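Local coordinates for protein endo-beta-mannanase (Rhizomucor miehei, PDB 4QP0) that probably hydrolyses beta-1,4-mannosidic linkages at random positions in mannans, galactomannans and glucomannans, as a secreted family 5 glycoside hydrolase, at residues Thr106-Trp111 / Asp140-Tyr145; Asp130-Asn135 / Thr196-Glu201; Trp170-Glu175 / Lys200-Tyr205; Pro176-Ser181 / Ser188-Thr193. One frame throughout, in Å; residues are numbered along the deposited sequence.

Contact 1. Residues Thr106-Trp111 / Asp140-Tyr145; sequences TLNNNW and DSFKEY
Leu107 meets helix 136-151 through both backbone and side chain. Its carbonyl O lies 3.7 Å from Phe142 CE1, near the plane of that ring and at its edge, and equally close to Tyr145 CE2. Beside this carbonyl contact the side chains meet through carbon: Leu107 CB stands 4.2 Å from Phe142 CE1, while the Leu107 CD2 branch only grazes Tyr145 CE2 at 4.5 Å. The phenol oxygen of Tyr145 reaches past the segment to the carbonyl of Leu56. Asn108 comes next and covers a face of Phe142: its ND2 sits 3.5 Å above the ring plane, displaced toward the rim, with the amide turned 67° from the ring. The rotation of that amide is fixed at its other end, where Asn108 OD1 accepts from Asn109 N at 2.8 Å, so ND2 is left on the phenylalanine side. Phe142 can be met by both residues because its CG is anti to the backbone N (chi1 -170°), which carries the ring off the helix toward the loop. The loop leaving strand 102-106 packs on helix 136-151 of the outer helical layer, as expected of beta-alpha loops in the (beta/alpha)8, or TIM, barrel of family 5 glycoside hydrolases.

Contact 2. Residues Asp130-Asn135 / Thr196-Glu201; sequences DDFYTN and TAWIKE
The indole of Trp198 carries Tyr133 on one face: Tyr133 CD1 stands 3.4 Å above the plane and over its centre. On that same face the backbone adds a CH-pi contact, with Tyr133 CA 4.0 Å from the centroid of the five-membered ring and 28° off its normal. Phe132 approaches obliquely at the benzo end, its CE2 3.4 Å from Trp198 CZ2. From the opposite side of the indole plane comes Ile172, just past the end of strand 167-171. Together Phe132, Tyr133 and Trp198 form an aromatic cluster between helix 192-209 of the TIM barrel and the loop joining helices 116-124 and 136-151.

The ring angles rule out parallel stacking. The Tyr133 plane is inclined 49° to that of Trp198, with six-membered-ring centroids 4.7 Å apart, and Phe132 is more distant, its centroid 5.7 Å from the same ring. Trp198 has its CG anti to the backbone N (chi1 172°), which sends the indole out from the helix to meet the turn. Tyr133 is placed differently, its CG anti to the carbonyl carbon, and its hydroxyl is hydrogen-bonded to the carbonyl of Arg177. Phe132 links the cluster to Tyr120 and Phe142, whose rings it also meets.

The turn that presents these two rings is closed by its own backbone, Asp131 O accepting from both Thr134 N and Asn135 N. At the indole nitrogen the fit is steric: Trp198 NE1 lies 3.5 Å from Phe132 O, but the angle is too poor for a hydrogen bond.

Contact 3. Residues Trp170-Glu175 / Lys200-Tyr205; sequences WEIANE and KEISEY
Apolar contact between Ile172 and the helix residues Ile202 and Ser203 makes up the whole interface. The two isoleucines meet through their short branches, Ile172 CG2 and Ile202 CG2 lying 3.7 Å apart, and the same Ile202 methyl is 3.8 Å from Ile172 CG1. CG2 is anti to the backbone N in both residues, which brings the two methyls to face each other while the side chains pass at a slant. The longer arm of Ile172 runs on to the next helix position, where its CD1 rests 3.8 Å from Ser203 CB. Ile172 spans much of the distance between backbones whose closest CA atoms, those of Ile172 and Ser203, are 7.0 Å apart.

This is the beta-alpha layering of a TIM barrel: Ile172 follows the last residue of strand 167-171, the fourth of the eight barrel strands, and helix 192-209 packs outside it.

Polar bonds do not join the two segments; they run within the helix or to other parts of the barrel. On the helix, the Ser203 hydroxyl (chi1 62°) turns back to the preceding turn, with the carbonyl of Ile199 as its main partner and Lys200 O 2.9 Å from its OG. One turn apart, Lys200 NZ and Glu204 OE2 form a salt bridge of 3.3 Å, approached on the syn side of the carboxylate and 19° out of its plane. At the strand end, Glu171 pairs with Arg53, and Glu175 with Trp111 and His256. Asn174-Glu175-Pro176 match the Asn-Glu-Pro sequence common here in family 5 enzymes, where the glutamate is usually the acid/base, so Glu175 is probably that residue.

Contact 4. Residues Pro176-Ser181 / Ser188-Thr193; sequences PRCVGS and SNCSTT
Cys178 and Cys190 are joined by a disulfide, their SG atoms 2.0 Å apart, and this bond is nearly all of the contact. The bridge has a chi3 of -83°, close to perpendicular, as in an unstrained disulfide, and of left-handed sense. Its two ends are built differently: Cys178 SG is anti to the carbonyl carbon (chi1 -81°), whereas Cys190 SG is anti to the backbone N (chi1 -162°). With this chi3, Cys178 CB and Cys190 CB lie 3.8 Å apart. Cys178 CA and Cys190 CA are separated by 6.1 Å. Apart from the two cysteines, the only approach within 4.5 Å between the segments is Cys178 SG to Ser191 N, at 3.8 Å.

Burial is uneven across the bridge. Cys178 is buried, and the carbonyl of the preceding Arg177 accepts from the hydroxyl of Tyr133; Cys190 is partly exposed, with Asp130 packed beside it. The solvent side holds Val179 on one segment and Ser188 and Asn189 on the other. No side-chain atoms beyond CB were modelled for Asn189, which is consistent with mobility there.

Just after the bridge the helix starts. Ser191 occupies the N-cap position, and its OG is hydrogen-bonded to the backbone N of Val194 in the first turn. The disulfide therefore ties two parts of one long beta-alpha loop: residues 176-181 follow shortly after strand 167-171, residues 188-193 lead into helix 192-209, and the bridge closes the loop directly before that helix begins.

All four contacts belong to one sector of the TIM barrel, around strands 102-106 and 167-171. Contacts 1 and 3 are nearest, with centres about 8 Å apart, and their strands pair in parallel; contact 2 lies about 11 Å from contact 1 and 10 Å from contact 3. Helix 192-209 serves contact 4 at its start, then contacts 2 and 3, which share Lys200 and Glu201. Along the chain contacts 1 and 2 interleave, while contact 4 falls within the spans of both 2 and 3. One helix is thereby packed against the end of its own strand, against the 130-135 turn and, through the disulfide, against its own preceding loop.

Contact 1. Residues Thr106-Trp111 / Asp140-Tyr145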
# COMPACT_ATOMS: atom_id res chain seq x y z
N THR A 106 -4.70 -0.65 2.51
CA THR A 106 -4.87 0.23 1.36
C THR A 106 -6.36 0.30 1.05
O THR A 106 -7.04 -0.72 0.94
CB THR A 106 -4.06 -0.28 0.15
OG1 THR A 106 -2.70 -0.52 0.55
CG2 THR A 106 -4.06 0.73 -0.99
N LEU A 107 -6.89 1.52 0.91
CA LEU A 107 -8.35 1.71 0.92
C LEU A 107 -9.03 1.75 -0.44
O LEU A 107 -10.27 1.79 -0.53
CB LEU A 107 -8.70 2.95 1.74
CG LEU A 107 -8.51 2.85 3.25
CD1 LEU A 107 -8.47 4.23 3.87
CD2 LEU A 107 -9.59 1.99 3.90
N ASN A 108 -8.23 1.75 -1.50
CA ASN A 108 -8.72 1.84 -2.87
C ASN A 108 -7.59 1.41 -3.81
O ASN A 108 -6.47 1.16 -3.35
CB ASN A 108 -9.17 3.27 -3.19
CG ASN A 108 -10.31 3.33 -4.19
OD1 ASN A 108 -10.42 2.49 -5.08
ND2 ASN A 108 -11.16 4.34 -4.06
N ASN A 109 -7.88 1.33 -5.10
CA ASN A 109 -6.89 0.90 -6.10
C ASN A 109 -7.03 1.73 -7.37
O ASN A 109 -8.15 2.03 -7.80
CB ASN A 109 -7.09 -0.59 -6.42
CG ASN A 109 -5.95 -1.17 -7.23
OD1 ASN A 109 -4.87 -0.59 -7.32
ND2 ASN A 109 -6.18 -2.33 -7.83
N ASN A 110 -5.89 2.09 -7.97
CA ASN A 110 -5.89 2.78 -9.27
C ASN A 110 -6.41 1.87 -10.40
O ASN A 110 -7.25 2.28 -11.21
CB ASN A 110 -4.49 3.30 -9.60
CG ASN A 110 -4.48 4.28 -10.78
OD1 ASN A 110 -5.09 5.35 -10.73
ND2 ASN A 110 -3.76 3.91 -11.84
N TRP A 111 -5.92 0.63 -10.40
CA TRP A 111 -6.22 -0.38 -11.42
C TRP A 111 -7.53 -1.10 -11.20
O TRP A 111 -8.19 -0.92 -10.16
CB TRP A 111 -5.05 -1.38 -11.52
CG TRP A 111 -3.70 -0.71 -11.46
CD1 TRP A 111 -2.74 -0.84 -10.47
CD2 TRP A 111 -3.14 0.27 -12.41
NE1 TRP A 111 -1.65 -0.05 -10.74
CE2 TRP A 111 -1.82 0.64 -11.88
CE3 TRP A 111 -3.58 0.85 -13.61
CZ2 TRP A 111 -1.00 1.55 -12.53
CZ3 TRP A 111 -2.73 1.77 -14.25
CH2 TRP A 111 -1.47 2.10 -13.72
N ASP A 140 -17.53 11.80 -2.18
CA ASP A 140 -18.39 11.61 -1.00
C ASP A 140 -18.68 10.13 -0.72
O ASP A 140 -18.91 9.75 0.43
CB ASP A 140 -19.68 12.40 -1.14
CG ASP A 140 -19.48 13.88 -0.87
OD1 ASP A 140 -18.47 14.24 -0.23
OD2 ASP A 140 -20.34 14.68 -1.30
N SER A 141 -18.66 9.33 -1.78
CA SER A 141 -18.82 7.88 -1.68
C SER A 141 -17.53 7.24 -1.16
O SER A 141 -17.59 6.26 -0.40
CB SER A 141 -19.20 7.30 -3.03
OG SER A 141 -19.53 5.93 -2.93
N PHE A 142 -16.38 7.77 -1.56
CA PHE A 142 -15.11 7.31 -1.02
C PHE A 142 -15.02 7.69 0.45
O PHE A 142 -14.60 6.87 1.28
CB PHE A 142 -13.92 7.85 -1.83
CG PHE A 142 -12.58 7.21 -1.48
CD1 PHE A 142 -12.51 5.91 -0.96
CD2 PHE A 142 -11.39 7.91 -1.69
CE1 PHE A 142 -11.28 5.33 -0.64
CE2 PHE A 142 -10.16 7.33 -1.37
CZ PHE A 142 -10.11 6.05 -0.84
N LYS A 143 -15.44 8.91 0.77
CA LYS A 143 -15.44 9.38 2.15
C LYS A 143 -16.31 8.52 3.06
O LYS A 143 -15.82 7.99 4.07
CB LYS A 143 -15.88 10.84 2.22
CG LYS A 143 -14.79 11.83 1.88
CD LYS A 143 -15.34 13.25 1.88
CE LYS A 143 -14.23 14.26 1.62
NZ LYS A 143 -14.76 15.65 1.59
N GLU A 144 -17.58 8.35 2.70
CA GLU A 144 -18.49 7.53 3.51
C GLU A 144 -17.95 6.11 3.73
O GLU A 144 -18.17 5.52 4.78
CB GLU A 144 -19.92 7.54 2.95
CG GLU A 144 -20.13 6.81 1.63
CD GLU A 144 -21.58 6.84 1.13
OE1 GLU A 144 -21.83 6.37 -0.01
OE2 GLU A 144 -22.47 7.32 1.87
N TYR A 145 -17.22 5.58 2.74
CA TYR A 145 -16.57 4.27 2.88
C TYR A 145 -15.45 4.33 3.91
O TYR A 145 -15.37 3.47 4.80
CB TYR A 145 -16.04 3.77 1.53
CG TYR A 145 -15.33 2.43 1.61
CD1 TYR A 145 -16.05 1.25 1.82
CD2 TYR A 145 -13.94 2.34 1.48
CE1 TYR A 145 -15.41 0.02 1.88
CE2 TYR A 145 -13.29 1.10 1.56
CZ TYR A 145 -14.03 -0.05 1.75
OH TYR A 145 -13.40 -1.28 1.82

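Contact 2. Residues Asp130-Asn135 / Thr196-Glu201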
# COMPACT_ATOMS: atom_id res chain seq x y z
N ASP A 130 -9.80 9.99 -13.98
CA ASP A 130 -9.51 11.07 -13.05
C ASP A 130 -10.75 11.85 -12.61
O ASP A 130 -10.62 12.84 -11.88
CB ASP A 130 -8.48 12.01 -13.65
CG ASP A 130 -9.01 12.75 -14.87
OD1 ASP A 130 -9.19 13.99 -14.78
OD2 ASP A 130 -9.27 12.09 -15.90
N ASP A 131 -11.94 11.42 -13.05
CA ASP A 131 -13.20 11.95 -12.50
C ASP A 131 -13.24 11.72 -11.00
O ASP A 131 -13.77 12.54 -10.24
CB ASP A 131 -14.42 11.29 -13.15
CG ASP A 131 -14.84 11.94 -14.46
OD1 ASP A 131 -14.54 13.14 -14.67
OD2 ASP A 131 -15.50 11.26 -15.27
N PHE A 132 -12.65 10.59 -10.59
CA PHE A 132 -12.55 10.20 -9.18
C PHE A 132 -11.80 11.22 -8.32
O PHE A 132 -12.03 11.32 -7.11
CB PHE A 132 -11.88 8.82 -9.07
CG PHE A 132 -11.99 8.20 -7.71
CD1 PHE A 132 -13.23 7.80 -7.21
CD2 PHE A 132 -10.87 8.01 -6.92
CE1 PHE A 132 -13.34 7.23 -5.95
CE2 PHE A 132 -10.97 7.42 -5.67
CZ PHE A 132 -12.21 7.04 -5.18
N TYR A 133 -10.92 11.99 -8.96
CA TYR A 133 -10.10 13.00 -8.28
C TYR A 133 -10.79 14.35 -8.11
O TYR A 133 -10.35 15.16 -7.29
CB TYR A 133 -8.76 13.18 -9.00
CG TYR A 133 -7.94 11.90 -9.14
CD1 TYR A 133 -7.98 10.91 -8.17
CD2 TYR A 133 -7.12 11.70 -10.25
CE1 TYR A 133 -7.24 9.75 -8.29
CE2 TYR A 133 -6.37 10.54 -10.38
CZ TYR A 133 -6.43 9.57 -9.40
OH TYR A 133 -5.69 8.41 -9.52
N THR A 134 -11.86 14.59 -8.86
CA THR A 134 -12.56 15.89 -8.83
C THR A 134 -14.05 15.82 -8.43
O THR A 134 -14.53 16.66 -7.66
CB THR A 134 -12.41 16.67 -10.15
OG1 THR A 134 -12.47 15.77 -11.27
CG2 THR A 134 -11.08 17.41 -10.18
N ASN A 135 -14.75 14.82 -8.96
CA ASN A 135 -16.19 14.66 -8.80
C ASN A 135 -16.64 14.61 -7.34
O ASN A 135 -16.31 13.66 -6.63
CB ASN A 135 -16.64 13.39 -9.53
CG ASN A 135 -18.14 13.32 -9.72
OD1 ASN A 135 -18.72 14.07 -10.51
ND2 ASN A 135 -18.77 12.40 -9.01
N THR A 196 -2.51 15.92 -6.38
CA THR A 196 -2.04 16.31 -5.06
C THR A 196 -3.16 16.89 -4.18
O THR A 196 -3.23 16.58 -2.98
CB THR A 196 -0.87 17.31 -5.17
OG1 THR A 196 0.24 16.65 -5.79
CG2 THR A 196 -0.45 17.85 -3.81
N ALA A 197 -4.03 17.70 -4.77
CA ALA A 197 -5.16 18.28 -4.03
C ALA A 197 -6.17 17.21 -3.58
O ALA A 197 -6.69 17.27 -2.47
CB ALA A 197 -5.84 19.37 -4.85
N TRP A 198 -6.43 16.23 -4.43
CA TRP A 198 -7.27 15.10 -4.06
C TRP A 198 -6.65 14.32 -2.94
O TRP A 198 -7.34 13.89 -2.02
CB TRP A 198 -7.52 14.21 -5.28
CG TRP A 198 -8.22 12.92 -4.95
CD1 TRP A 198 -9.57 12.72 -4.70
CD2 TRP A 198 -7.61 11.58 -4.83
NE1 TRP A 198 -9.83 11.40 -4.43
CE2 TRP A 198 -8.70 10.66 -4.50
CE3 TRP A 198 -6.32 11.08 -4.96
CZ2 TRP A 198 -8.49 9.30 -4.31
CZ3 TRP A 198 -6.12 9.71 -4.78
CH2 TRP A 198 -7.17 8.84 -4.46
N ILE A 199 -5.33 14.14 -3.00
CA ILE A 199 -4.59 13.45 -1.93
C ILE A 199 -4.68 14.23 -0.62
O ILE A 199 -4.76 13.64 0.45
CB ILE A 199 -3.10 13.27 -2.30
CG1 ILE A 199 -2.94 12.35 -3.52
CG2 ILE A 199 -2.29 12.79 -1.10
CD1 ILE A 199 -3.22 10.89 -3.26
N LYS A 200 -4.66 15.56 -0.74
CA LYS A 200 -4.66 16.45 0.42
C LYS A 200 -5.93 16.27 1.25
O LYS A 200 -5.85 15.96 2.44
CB LYS A 200 -4.51 17.91 -0.03
CG LYS A 200 -4.39 18.93 1.09
CD LYS A 200 -4.09 20.30 0.51
CE LYS A 200 -3.72 21.30 1.60
NZ LYS A 200 -4.93 21.80 2.31
N GLU A 201 -7.10 16.44 0.61
CA GLU A 201 -8.37 16.43 1.32
C GLU A 201 -8.81 15.05 1.81
O GLU A 201 -9.43 14.94 2.87
CB GLU A 201 -9.48 17.09 0.49
CG GLU A 201 -10.17 16.18 -0.51
CD GLU A 201 -11.46 16.78 -1.05
OE1 GLU A 201 -11.66 16.72 -2.28
OE2 GLU A 201 -12.25 17.32 -0.24

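Contact 3. Residues Trp170-Glu175 / Lys200-Tyr205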
# COMPACT_ATOMS: atom_id res chain seq x y z
N TRP A 170 -3.14 3.88 7.46
CA TRP A 170 -4.00 3.88 6.26
C TRP A 170 -3.32 4.38 5.02
O TRP A 170 -2.56 5.34 5.05
CB TRP A 170 -5.22 4.76 6.51
CG TRP A 170 -5.96 4.37 7.75
CD1 TRP A 170 -6.04 5.08 8.94
CD2 TRP A 170 -6.74 3.15 7.98
NE1 TRP A 170 -6.81 4.40 9.87
CE2 TRP A 170 -7.26 3.23 9.35
CE3 TRP A 170 -7.06 2.03 7.20
CZ2 TRP A 170 -8.05 2.23 9.90
CZ3 TRP A 170 -7.87 1.04 7.77
CH2 TRP A 170 -8.35 1.13 9.08
N GLU A 171 -3.60 3.73 3.89
CA GLU A 171 -3.19 4.25 2.60
C GLU A 171 -4.41 4.58 1.78
O GLU A 171 -5.34 3.77 1.67
CB GLU A 171 -2.32 3.23 1.86
CG GLU A 171 -1.10 2.78 2.63
CD GLU A 171 -0.00 2.28 1.72
OE1 GLU A 171 -0.29 1.46 0.81
OE2 GLU A 171 1.15 2.72 1.92
N ILE A 172 -4.40 5.78 1.19
CA ILE A 172 -5.52 6.30 0.40
C ILE A 172 -5.91 5.38 -0.77
O ILE A 172 -7.06 4.93 -0.85
CB ILE A 172 -5.21 7.72 -0.15
CG1 ILE A 172 -5.08 8.72 1.01
CG2 ILE A 172 -6.29 8.16 -1.14
CD1 ILE A 172 -4.42 10.03 0.63
N ALA A 173 -4.96 5.13 -1.66
CA ALA A 173 -5.18 4.30 -2.83
C ALA A 173 -3.89 3.66 -3.31
O ALA A 173 -2.80 4.18 -3.09
CB ALA A 173 -5.80 5.12 -3.95
N ASN A 174 -4.02 2.52 -3.99
CA ASN A 174 -2.89 1.83 -4.56
C ASN A 174 -2.49 2.43 -5.90
O ASN A 174 -3.30 2.51 -6.83
CB ASN A 174 -3.18 0.34 -4.70
CG ASN A 174 -1.98 -0.44 -5.16
OD1 ASN A 174 -0.90 -0.32 -4.58
ND2 ASN A 174 -2.16 -1.25 -6.19
N GLU A 175 -1.24 2.90 -5.97
CA GLU A 175 -0.58 3.39 -7.19
C GLU A 175 -1.37 4.40 -8.04
O GLU A 175 -1.46 4.22 -9.25
CB GLU A 175 -0.13 2.20 -8.06
CG GLU A 175 0.77 1.21 -7.33
CD GLU A 175 1.28 0.11 -8.23
OE1 GLU A 175 0.61 -0.23 -9.23
OE2 GLU A 175 2.37 -0.43 -7.94
N LYS A 200 -4.66 15.56 -0.74
CA LYS A 200 -4.66 16.45 0.42
C LYS A 200 -5.93 16.27 1.25
O LYS A 200 -5.85 15.96 2.44
CB LYS A 200 -4.51 17.91 -0.03
CG LYS A 200 -4.39 18.93 1.09
CD LYS A 200 -4.09 20.30 0.51
CE LYS A 200 -3.72 21.30 1.60
NZ LYS A 200 -4.93 21.80 2.31
N GLU A 201 -7.10 16.44 0.61
CA GLU A 201 -8.37 16.43 1.32
C GLU A 201 -8.81 15.05 1.81
O GLU A 201 -9.43 14.94 2.87
CB GLU A 201 -9.48 17.09 0.49
CG GLU A 201 -10.17 16.18 -0.51
CD GLU A 201 -11.46 16.78 -1.05
OE1 GLU A 201 -11.66 16.72 -2.28
OE2 GLU A 201 -12.25 17.32 -0.24
N ILE A 202 -8.48 14.00 1.05
CA ILE A 202 -8.76 12.63 1.49
C ILE A 202 -7.92 12.28 2.72
O ILE A 202 -8.44 11.73 3.68
CB ILE A 202 -8.53 11.60 0.36
CG1 ILE A 202 -9.55 11.81 -0.78
CG2 ILE A 202 -8.59 10.17 0.88
CD1 ILE A 202 -11.00 11.68 -0.39
N SER A 203 -6.64 12.63 2.70
CA SER A 203 -5.78 12.36 3.87
C SER A 203 -6.21 13.22 5.06
O SER A 203 -6.17 12.76 6.20
CB SER A 203 -4.29 12.53 3.55
OG SER A 203 -3.98 13.86 3.16
N GLU A 204 -6.63 14.46 4.80
CA GLU A 204 -7.20 15.30 5.85
C GLU A 204 -8.51 14.71 6.38
O GLU A 204 -8.73 14.70 7.58
CB GLU A 204 -7.38 16.75 5.39
CG GLU A 204 -6.09 17.57 5.50
CD GLU A 204 -6.15 18.91 4.77
OE1 GLU A 204 -7.23 19.26 4.21
OE2 GLU A 204 -5.11 19.61 4.74
N TYR A 205 -9.35 14.19 5.48
CA TYR A 205 -10.58 13.54 5.92
C TYR A 205 -10.30 12.33 6.82
O TYR A 205 -10.98 12.16 7.83
CB TYR A 205 -11.47 13.14 4.73
CG TYR A 205 -12.78 12.50 5.15
CD1 TYR A 205 -13.82 13.28 5.69
CD2 TYR A 205 -12.99 11.13 5.02
CE1 TYR A 205 -15.02 12.70 6.08
CE2 TYR A 205 -14.18 10.54 5.40
CZ TYR A 205 -15.20 11.33 5.93
OH TYR A 205 -16.38 10.74 6.31

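Contact 4. Residues Pro176-Ser181 / Ser188-Thr193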
# COMPACT_ATOMS: atom_id res chain seq x y z
N PRO A 176 -1.91 5.47 -7.43
CA PRO A 176 -2.68 6.44 -8.23
C PRO A 176 -1.86 7.05 -9.37
O PRO A 176 -0.73 7.48 -9.15
CB PRO A 176 -3.03 7.54 -7.21
CG PRO A 176 -2.94 6.87 -5.88
CD PRO A 176 -1.82 5.88 -6.02
N ARG A 177 -2.42 7.03 -10.58
CA ARG A 177 -1.90 7.80 -11.71
C ARG A 177 -3.06 8.63 -12.26
O ARG A 177 -4.17 8.55 -11.74
CB ARG A 177 -1.33 6.90 -12.82
CG ARG A 177 -0.20 5.98 -12.39
CD ARG A 177 0.45 5.34 -13.60
NE ARG A 177 1.40 4.31 -13.20
CZ ARG A 177 2.23 3.67 -14.02
NH1 ARG A 177 2.24 3.94 -15.32
NH2 ARG A 177 3.05 2.75 -13.54
N CYS A 178 -2.82 9.42 -13.30
CA CYS A 178 -3.93 10.05 -14.01
C CYS A 178 -4.65 9.02 -14.88
O CYS A 178 -5.86 9.09 -15.07
CB CYS A 178 -3.47 11.25 -14.85
SG CYS A 178 -3.25 12.78 -13.92
N VAL A 179 -3.88 8.04 -15.38
CA VAL A 179 -4.39 6.97 -16.25
C VAL A 179 -4.55 5.65 -15.48
O VAL A 179 -3.68 5.28 -14.68
CB VAL A 179 -3.46 6.76 -17.47
CG1 VAL A 179 -4.08 5.80 -18.48
CG2 VAL A 179 -3.13 8.08 -18.15
N GLY A 180 -5.65 4.94 -15.75
CA GLY A 180 -5.96 3.67 -15.09
C GLY A 180 -5.63 2.44 -15.92
O GLY A 180 -4.65 2.42 -16.65
N SER A 181 -6.46 1.41 -15.79
CA SER A 181 -6.20 0.14 -16.48
C SER A 181 -6.52 0.16 -17.97
O SER A 181 -5.90 -0.57 -18.75
CB SER A 181 -6.94 -1.01 -15.79
OG SER A 181 -6.33 -1.32 -14.55
N SER A 188 -7.72 15.79 -20.13
CA SER A 188 -6.72 16.84 -20.22
C SER A 188 -6.67 17.60 -18.90
O SER A 188 -5.66 18.20 -18.56
CB SER A 188 -7.02 17.79 -21.38
OG SER A 188 -8.11 18.66 -21.08
N ASN A 189 -7.78 17.56 -18.15
CA ASN A 189 -7.90 18.26 -16.86
C ASN A 189 -7.00 17.73 -15.74
O ASN A 189 -6.68 18.48 -14.80
CB ASN A 189 -9.37 18.27 -16.40
N CYS A 190 -6.59 16.46 -15.82
CA CYS A 190 -5.74 15.84 -14.80
C CYS A 190 -4.32 16.37 -14.85
O CYS A 190 -3.77 16.58 -15.93
CB CYS A 190 -5.70 14.32 -14.96
SG CYS A 190 -5.14 13.44 -13.48
N SER A 191 -3.74 16.57 -13.67
CA SER A 191 -2.38 17.11 -13.54
C SER A 191 -1.75 16.66 -12.22
O SER A 191 -2.26 15.76 -11.55
CB SER A 191 -2.42 18.64 -13.60
OG SER A 191 -3.03 19.17 -12.44
N THR A 192 -0.64 17.28 -11.86
CA THR A 192 -0.02 17.05 -10.56
C THR A 192 -0.68 17.93 -9.49
O THR A 192 -0.70 17.56 -8.32
CB THR A 192 1.51 17.28 -10.59
OG1 THR A 192 1.79 18.61 -11.05
CG2 THR A 192 2.18 16.29 -11.53
N THR A 193 -1.22 19.07 -9.90
CA THR A 193 -2.03 19.93 -9.02
C THR A 193 -3.31 19.23 -8.57
O THR A 193 -3.69 19.30 -7.40
CB THR A 193 -2.41 21.27 -9.70
OG1 THR A 193 -1.22 21.97 -10.08
CG2 THR A 193 -3.23 22.16 -8.77